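Local coordinates for periplasmic binding protein/LacI transcriptional regulator (Brachyspira murdochii, PDB 4KQC) that probably binds a carbohydrate, as a solute-binding protein of the kind that delivers sugars to bacterial ABC transporters, at residues F18-V22 against G91-G95; F161-T166 against Y179-V183; Q189-I194 against N213-A217. All coordinates share one frame; numbering follows the deposited sequence.

Interaction 1: residues F18-V22 against G91-G95; sequences FWVTV and GFDSG
W19 meets F92 and D93 with the outer edge of its six-membered ring. CZ3 of W19 lies 3.6 Å from CE2 of F92, close to the indole plane. CZ2 of W19 is 3.7 Å from OD2 of D93, also near that plane. One indole face carries CD1 of F18 and, slightly higher above it, CG2 of V22, both offset toward the rim. CG1 of V22 lies in the plane of the F92 ring at its edge, 3.9 Å from CE2 of F92. The F18 ring meets the other carboxylate oxygen: CE1 of F18 is 3.6 Å from OD1 of D93. Chi1 of D93 (-167°) sets the carboxylate between F18 and W19. D93 sits in a type II' turn, F92 to G95, and its OD2 takes a weak bond from S94 N. K12 hydrogen-bonds S94 OG and forms a long, weak ion pair with D93. The contact joins the start of helix 18-33 to the turn after strand 89-92 of the parallel sheet. With an alanine in place of W19, CE2 of F92 and OD2 of D93 would probably lose the indole packed against them. The F92 side is apolar; at D93, aromatic C-H groups of F18 and W19 border the carboxylate, a contact that is probably weakly electrostatic.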
loop_
_atom_site.group_PDB
_atom_site.type_symbol
_atom_site.label_atom_id
_atom_site.label_comp_id
_atom_site.label_asym_id
_atom_site.label_seq_id
_atom_site.Cartn_x
_atom_site.Cartn_y
_atom_site.Cartn_z
ATOM N N PHE A 18 9.156 2.822 6.315
ATOM C CA PHE A 18 8.154 3.799 5.845
ATOM C C PHE A 18 7.737 4.699 6.997
ATOM O O PHE A 18 7.596 5.882 6.833
ATOM C CB PHE A 18 6.988 2.962 5.350
ATOM C CG PHE A 18 5.770 3.722 4.841
ATOM C CD1 PHE A 18 4.734 4.080 5.680
ATOM C CD2 PHE A 18 5.626 3.996 3.464
ATOM C CE1 PHE A 18 3.559 4.620 5.187
ATOM C CE2 PHE A 18 4.441 4.582 2.982
ATOM C CZ PHE A 18 3.438 4.923 3.840
ATOM N N TRP A 19 7.483 4.105 8.166
ATOM C CA TRP A 19 6.915 4.821 9.288
ATOM C C TRP A 19 7.884 5.800 9.966
ATOM O O TRP A 19 7.432 6.764 10.611
ATOM C CB TRP A 19 6.251 3.834 10.299
ATOM C CG TRP A 19 5.015 3.302 9.711
ATOM C CD1 TRP A 19 4.877 2.200 8.960
ATOM C CD2 TRP A 19 3.742 3.937 9.721
ATOM N NE1 TRP A 19 3.589 2.074 8.519
ATOM C CE2 TRP A 19 2.870 3.141 8.966
ATOM C CE3 TRP A 19 3.246 5.074 10.343
ATOM C CZ2 TRP A 19 1.532 3.463 8.775
ATOM C CZ3 TRP A 19 1.878 5.365 10.137
ATOM C CH2 TRP A 19 1.072 4.552 9.368
ATOM N N VAL A 20 9.195 5.629 9.766
ATOM C CA VAL A 20 10.159 6.622 10.205
ATOM C C VAL A 20 9.945 7.931 9.411
ATOM O O VAL A 20 9.921 9.057 9.940
ATOM C CB VAL A 20 11.567 6.073 10.009
ATOM C CG1 VAL A 20 12.626 7.106 10.319
ATOM C CG2 VAL A 20 11.748 4.871 10.920
ATOM N N THR A 21 9.704 7.751 8.116
ATOM C CA THR A 21 9.450 8.908 7.292
ATOM C C THR A 21 8.081 9.606 7.585
ATOM O O THR A 21 7.980 10.845 7.576
ATOM C CB THR A 21 9.553 8.547 5.819
ATOM O OG1 THR A 21 10.861 7.945 5.591
ATOM C CG2 THR A 21 9.362 9.770 4.990
ATOM N N VAL A 22 7.071 8.818 7.886
ATOM C CA VAL A 22 5.802 9.348 8.283
ATOM C C VAL A 22 6.015 10.172 9.549
ATOM O O VAL A 22 5.448 11.243 9.663
ATOM C CB VAL A 22 4.763 8.243 8.568
ATOM C CG1 VAL A 22 3.471 8.817 9.115
ATOM C CG2 VAL A 22 4.474 7.384 7.328
ATOM N N GLY A 91 -8.261 9.918 10.395
ATOM C CA GLY A 91 -7.506 8.737 9.947
ATOM C C GLY A 91 -6.273 9.149 9.127
ATOM O O GLY A 91 -6.249 10.219 8.439
ATOM N N PHE A 92 -5.279 8.286 9.097
ATOM C CA PHE A 92 -4.194 8.454 8.177
ATOM C C PHE A 92 -3.643 7.149 7.682
ATOM O O PHE A 92 -3.828 6.123 8.302
ATOM C CB PHE A 92 -3.140 9.442 8.692
ATOM C CG PHE A 92 -2.248 8.920 9.768
ATOM C CD1 PHE A 92 -2.762 8.651 10.990
ATOM C CD2 PHE A 92 -0.891 8.743 9.567
ATOM C CE1 PHE A 92 -1.965 8.217 12.015
ATOM C CE2 PHE A 92 -0.069 8.306 10.581
ATOM C CZ PHE A 92 -0.613 8.025 11.831
ATOM N N ASP A 93 -2.966 7.176 6.526
ATOM C CA ASP A 93 -2.586 5.899 5.874
ATOM C C ASP A 93 -3.894 5.057 5.686
ATOM O O ASP A 93 -4.932 5.631 5.321
ATOM C CB ASP A 93 -1.494 5.179 6.702
ATOM C CG ASP A 93 -0.846 4.061 5.960
ATOM O OD1 ASP A 93 -0.054 4.375 5.018
ATOM O OD2 ASP A 93 -1.143 2.905 6.261
ATOM N N SER A 94 -3.923 3.765 6.027
ATOM C CA SER A 94 -5.158 3.029 5.860
ATOM C C SER A 94 -6.256 3.483 6.827
ATOM O O SER A 94 -7.446 3.065 6.659
ATOM C CB SER A 94 -4.894 1.529 5.971
ATOM O OG SER A 94 -4.157 1.277 7.124
ATOM N N GLY A 95 -5.895 4.269 7.861
ATOM C CA GLY A 95 -6.891 4.914 8.706
ATOM C C GLY A 95 -7.718 3.921 9.491
ATOM O O GLY A 95 -7.181 2.976 10.049
#

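Interaction 2: residues F161-T166 against Y179-V183; sequences FVKRFT and YALQV
L181 and Y179 of the strand meet one flank of helix 161-166, mostly through apolar atoms. The two branches of L181 divide the work. Its CD1 packs on V162 CG1 at 3.8 Å, the two side chains sliding past each other in opposite directions. Its CD2 goes to the aromatic side, 3.8 Å from CD1 of F165 and at the edge of the F161 ring. Farther along the strand, CG2 of V183 touches CG2 of V162 at 4.0 Å.

The aromatic contact is an offset edge-to-face pair. F165 turns its edge to the face of Y179, with ring centroids 5.7 Å apart and planes at 67°. CG of Y179 stands between its backbone N and carbonyl carbon (chi1 75°), which lays the ring back against F165 and T166.

Polar groups are few. Y179 OH comes within 3.4 Å of T166 CA, but its hydrogen-bond partner is D170. T166 OG1 donates to V162 O at 2.8 Å. T166 N grips the same oxygen from the opposite face of its plane, so two bonds hold it.

The segments run antiparallel, at 178°, with axes 10.3 Å apart. They belong to the beta-alpha-beta unit of strand 141-146, helix 152-171 and strand 179-184. F161 and F165 also reach strand 141-146 and helix 113-133, and F161 stacks on Y210.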
loop_
_atom_site.group_PDB
_atom_site.type_symbol
_atom_site.label_atom_id
_atom_site.label_comp_id
_atom_site.label_asym_id
_atom_site.label_seq_id
_atom_site.Cartn_x
_atom_site.Cartn_y
_atom_site.Cartn_z
ATOM N N PHE A 161 -6.419 -2.003 -9.854
ATOM C CA PHE A 161 -5.702 -2.632 -10.938
ATOM C C PHE A 161 -6.700 -3.337 -11.882
ATOM O O PHE A 161 -6.683 -3.186 -13.082
ATOM C CB PHE A 161 -4.650 -3.622 -10.364
ATOM C CG PHE A 161 -3.862 -4.330 -11.451
ATOM C CD1 PHE A 161 -4.365 -5.465 -12.037
ATOM C CD2 PHE A 161 -2.639 -3.837 -11.898
ATOM C CE1 PHE A 161 -3.715 -6.087 -13.073
ATOM C CE2 PHE A 161 -1.947 -4.502 -12.887
ATOM C CZ PHE A 161 -2.484 -5.575 -13.498
ATOM N N VAL A 162 -7.553 -4.204 -11.319
ATOM C CA VAL A 162 -8.466 -4.977 -12.138
ATOM C C VAL A 162 -9.339 -4.059 -13.009
ATOM O O VAL A 162 -9.518 -4.311 -14.202
ATOM C CB VAL A 162 -9.310 -5.929 -11.233
ATOM C CG1 VAL A 162 -10.422 -6.589 -12.009
ATOM C CG2 VAL A 162 -8.392 -6.980 -10.694
ATOM N N LYS A 163 -9.933 -3.029 -12.377
ATOM C CA LYS A 163 -10.859 -2.098 -13.058
ATOM C C LYS A 163 -10.121 -1.423 -14.201
ATOM O O LYS A 163 -10.589 -1.419 -15.341
ATOM C CB LYS A 163 -11.446 -1.038 -12.088
ATOM C CG LYS A 163 -12.506 -0.089 -12.672
ATOM C CD LYS A 163 -13.944 -0.602 -12.481
ATOM C CE LYS A 163 -15.011 0.271 -13.173
ATOM N NZ LYS A 163 -15.254 1.592 -12.513
ATOM N N ARG A 164 -8.944 -0.878 -13.923
ATOM C CA ARG A 164 -8.246 -0.135 -14.972
ATOM C C ARG A 164 -7.743 -1.076 -16.076
ATOM O O ARG A 164 -7.841 -0.763 -17.273
ATOM C CB ARG A 164 -7.097 0.679 -14.403
ATOM C CG ARG A 164 -6.315 1.488 -15.425
ATOM C CD ARG A 164 -7.187 2.532 -16.078
ATOM N NE ARG A 164 -6.399 3.446 -16.899
ATOM C CZ ARG A 164 -6.874 4.289 -17.817
ATOM N NH1 ARG A 164 -8.187 4.433 -18.029
ATOM N NH2 ARG A 164 -6.021 5.018 -18.522
ATOM N N PHE A 165 -7.145 -2.176 -15.716
ATOM C CA PHE A 165 -6.665 -3.164 -16.730
ATOM C C PHE A 165 -7.781 -3.685 -17.645
ATOM O O PHE A 165 -7.616 -3.775 -18.883
ATOM C CB PHE A 165 -5.955 -4.367 -16.086
ATOM C CG PHE A 165 -5.138 -5.141 -17.061
ATOM C CD1 PHE A 165 -5.687 -6.151 -17.809
ATOM C CD2 PHE A 165 -3.804 -4.856 -17.223
ATOM C CE1 PHE A 165 -4.935 -6.838 -18.731
ATOM C CE2 PHE A 165 -3.033 -5.558 -18.092
ATOM C CZ PHE A 165 -3.588 -6.567 -18.832
ATOM N N THR A 166 -8.953 -3.897 -17.059
ATOM C CA THR A 166 -10.111 -4.379 -17.810
ATOM C C THR A 166 -10.558 -3.302 -18.756
ATOM O O THR A 166 -10.923 -3.593 -19.912
ATOM C CB THR A 166 -11.181 -4.830 -16.784
ATOM O OG1 THR A 166 -10.680 -5.998 -16.121
ATOM C CG2 THR A 166 -12.494 -5.162 -17.435
ATOM N N TYR A 179 -7.668 -12.288 -22.568
ATOM C CA TYR A 179 -6.929 -12.195 -21.334
ATOM C C TYR A 179 -7.807 -12.608 -20.195
ATOM O O TYR A 179 -9.063 -12.504 -20.238
ATOM C CB TYR A 179 -6.360 -10.777 -21.116
ATOM C CG TYR A 179 -7.421 -9.805 -20.699
ATOM C CD1 TYR A 179 -8.211 -9.157 -21.654
ATOM C CD2 TYR A 179 -7.684 -9.542 -19.381
ATOM C CE1 TYR A 179 -9.271 -8.330 -21.291
ATOM C CE2 TYR A 179 -8.709 -8.677 -19.008
ATOM C CZ TYR A 179 -9.489 -8.076 -19.950
ATOM O OH TYR A 179 -10.528 -7.262 -19.610
ATOM N N ALA A 180 -7.185 -13.060 -19.107
ATOM C CA ALA A 180 -7.884 -13.303 -17.825
ATOM C C ALA A 180 -7.037 -12.861 -16.649
ATOM O O ALA A 180 -5.842 -13.136 -16.612
ATOM C CB ALA A 180 -8.172 -14.771 -17.658
ATOM N N LEU A 181 -7.642 -12.162 -15.715
ATOM C CA LEU A 181 -6.960 -11.706 -14.543
ATOM C C LEU A 181 -7.240 -12.767 -13.453
ATOM O O LEU A 181 -8.398 -13.163 -13.257
ATOM C CB LEU A 181 -7.474 -10.338 -14.107
ATOM C CG LEU A 181 -7.278 -9.193 -15.094
ATOM C CD1 LEU A 181 -8.034 -7.917 -14.717
ATOM C CD2 LEU A 181 -5.803 -8.936 -15.251
ATOM N N GLN A 182 -6.215 -13.234 -12.773
ATOM C CA GLN A 182 -6.340 -14.243 -11.753
ATOM C C GLN A 182 -6.035 -13.564 -10.416
ATOM O O GLN A 182 -4.893 -13.254 -10.154
ATOM C CB GLN A 182 -5.349 -15.347 -12.021
ATOM C CG GLN A 182 -5.581 -15.994 -13.351
ATOM C CD GLN A 182 -4.597 -17.124 -13.587
ATOM O OE1 GLN A 182 -3.422 -17.030 -13.215
ATOM N NE2 GLN A 182 -5.078 -18.202 -14.201
ATOM N N VAL A 183 -7.058 -13.345 -9.608
ATOM C CA VAL A 183 -6.923 -12.611 -8.362
ATOM C C VAL A 183 -6.714 -13.676 -7.260
ATOM O O VAL A 183 -7.564 -14.570 -7.068
ATOM C CB VAL A 183 -8.116 -11.663 -8.085
ATOM C CG1 VAL A 183 -7.867 -10.898 -6.790
ATOM C CG2 VAL A 183 -8.263 -10.716 -9.284
#

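Interaction 3: residues Q189-I194 against N213-A217; sequences QNEADI and NEAMA. With NO3 (nitrate ion), chain D.
Q189 and N213 are joined by the single hydrogen bond across this contact. N213 ND2 donates to Q189 OE1 at 2.8 Å, with an N-H...O angle of 162°. The acceptor lies in the N213 amide plane, while the donor is tilted 30° from the Q189 carbonyl plane. The carbonyl end of the N213 amide caps helix 214-223: N213 OD1 accepts from the backbone N of M216 at 3.0 Å. This N-cap bond and the Q189 bond together fix the amide's rotation. CG of N213 stands between the backbone N and carbonyl carbon (chi1 79°), where both bonds can form.

The apolar part centres on M216, a selenomethionine. Its chain bends back, bringing CE to 3.6 Å from CD1 of I194 and against CG of Q189. CD1 of I194 also lies 3.2 Å from the backbone O of A215.

A nitrate, probably from the crystallisation liquor, sits at the start of helix 191-199. A192 N donates to O1 of the nitrate at 3.1 Å, and D193 N gives a weak bond to O3.

The contact joins the N-terminal ends of helices 191-199 and 214-223. L148 touches both Q189 and N213, and M216 also packs on L211 of strand 208-211.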
loop_
_atom_site.group_PDB
_atom_site.type_symbol
_atom_site.label_atom_id
_atom_site.label_comp_id
_atom_site.label_asym_id
_atom_site.label_seq_id
_atom_site.Cartn_x
_atom_site.Cartn_y
_atom_site.Cartn_z
ATOM N N GLN A 189 -0.172 -13.217 5.132
ATOM C CA GLN A 189 0.924 -12.469 4.496
ATOM C C GLN A 189 2.296 -13.003 4.920
ATOM O O GLN A 189 3.280 -12.315 4.763
ATOM C CB GLN A 189 0.782 -10.987 4.826
ATOM C CG GLN A 189 -0.483 -10.336 4.177
ATOM C CD GLN A 189 -0.458 -8.846 4.312
ATOM O OE1 GLN A 189 0.468 -8.187 3.796
ATOM N NE2 GLN A 189 -1.409 -8.293 5.066
ATOM N N ASN A 190 2.323 -14.211 5.488
ATOM C CA ASN A 190 3.597 -14.836 5.851
ATOM C C ASN A 190 4.261 -15.446 4.629
ATOM O O ASN A 190 3.654 -15.737 3.602
ATOM C CB ASN A 190 3.404 -15.848 6.969
ATOM C CG ASN A 190 2.802 -15.202 8.207
ATOM O OD1 ASN A 190 3.203 -14.121 8.573
ATOM N ND2 ASN A 190 1.857 -15.856 8.846
ATOM N N GLU A 191 5.562 -15.659 4.788
ATOM C CA GLU A 191 6.459 -16.095 3.689
ATOM C C GLU A 191 6.065 -17.342 2.949
ATOM O O GLU A 191 6.009 -17.333 1.695
ATOM C CB GLU A 191 7.858 -16.298 4.315
ATOM C CG GLU A 191 8.925 -16.917 3.441
ATOM C CD GLU A 191 10.219 -17.110 4.208
ATOM O OE1 GLU A 191 10.397 -18.115 4.954
ATOM O OE2 GLU A 191 11.048 -16.208 4.062
ATOM N N ALA A 192 5.789 -18.422 3.668
ATOM C CA ALA A 192 5.463 -19.648 2.989
ATOM C C ALA A 192 4.151 -19.511 2.270
ATOM O O ALA A 192 4.001 -20.064 1.213
ATOM C CB ALA A 192 5.381 -20.833 3.934
ATOM N N ASP A 193 3.180 -18.815 2.864
ATOM C CA ASP A 193 1.876 -18.775 2.253
ATOM C C ASP A 193 1.935 -18.038 0.905
ATOM O O ASP A 193 1.343 -18.464 -0.047
ATOM C CB ASP A 193 0.862 -18.171 3.238
ATOM C CG ASP A 193 0.522 -19.153 4.424
ATOM O OD1 ASP A 193 0.536 -20.401 4.190
ATOM O OD2 ASP A 193 0.146 -18.703 5.564
ATOM N N ILE A 194 2.735 -16.982 0.850
ATOM C CA ILE A 194 2.867 -16.202 -0.368
ATOM C C ILE A 194 3.720 -16.992 -1.368
ATOM O O ILE A 194 3.340 -17.141 -2.516
ATOM C CB ILE A 194 3.489 -14.852 -0.098
ATOM C CG1 ILE A 194 2.639 -14.011 0.861
ATOM C CG2 ILE A 194 3.629 -14.142 -1.424
ATOM C CD1 ILE A 194 3.414 -12.857 1.436
ATOM N N ASN A 213 1.655 -5.446 -2.392
ATOM C CA ASN A 213 2.353 -4.827 -1.291
ATOM C C ASN A 213 3.749 -5.402 -1.141
ATOM O O ASN A 213 4.152 -6.282 -1.893
ATOM C CB ASN A 213 1.552 -4.787 0.032
ATOM C CG ASN A 213 1.556 -6.080 0.760
ATOM O OD1 ASN A 213 1.959 -7.076 0.226
ATOM N ND2 ASN A 213 1.024 -6.082 1.988
ATOM N N GLU A 214 4.499 -4.852 -0.196
ATOM C CA GLU A 214 5.848 -5.325 0.048
ATOM C C GLU A 214 5.944 -6.812 0.459
ATOM O O GLU A 214 6.839 -7.544 0.048
ATOM C CB GLU A 214 6.461 -4.426 1.148
ATOM C CG GLU A 214 7.870 -4.758 1.439
ATOM C CD GLU A 214 8.410 -3.892 2.631
ATOM O OE1 GLU A 214 7.722 -2.980 3.151
ATOM O OE2 GLU A 214 9.535 -4.200 3.031
ATOM N N ALA A 215 4.986 -7.291 1.254
ATOM C CA ALA A 215 4.981 -8.671 1.680
ATOM C C ALA A 215 4.802 -9.557 0.466
ATOM O O ALA A 215 5.438 -10.574 0.361
ATOM C CB ALA A 215 3.852 -8.909 2.654
HETATM N N MSE A 216 3.911 -9.184 -0.454
HETATM C CA MSE A 216 3.793 -9.936 -1.696
HETATM C C MSE A 216 5.089 -10.003 -2.449
HETATM O O MSE A 216 5.440 -11.070 -2.985
HETATM C CB MSE A 216 2.693 -9.390 -2.605
HETATM C CG MSE A 216 1.269 -9.250 -2.105
HETATM SE SE MSE A 216 0.505 -10.923 -1.419
HETATM C CE MSE A 216 0.789 -10.638 0.514
ATOM N N ALA A 217 5.782 -8.868 -2.560
ATOM C CA ALA A 217 7.077 -8.835 -3.261
ATOM C C ALA A 217 8.103 -9.736 -2.579
ATOM O O ALA A 217 8.788 -10.507 -3.251
ATOM C CB ALA A 217 7.577 -7.432 -3.350
HETATM N N NO3 D . 4.254 -19.032 6.948
HETATM O O1 NO3 D . 5.362 -18.556 6.780
HETATM O O2 NO3 D . 3.951 -19.611 8.174
HETATM O O3 NO3 D . 3.299 -18.988 5.928
#

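How the interactions relate
The chain has two sheet-based halves, as in periplasmic sugar-binding proteins. Interaction 1 lies by the six-stranded parallel sheet; interactions 2 and 3 belong to the half built on the mixed sheet. Interactions 1 and 3 have centres 20 Å apart, but their nearest atoms are about 6 Å apart without touching. Family members usually bind sugar between the two halves, and interactions 1 and 3 may lie near such a cleft. Interaction 2 is more remote, its centre 28 Å from that of interaction 1. It leads into interaction 3 along the chain, since helix 191-199 follows strand 179-184; their nearest atoms are about 10 Å apart.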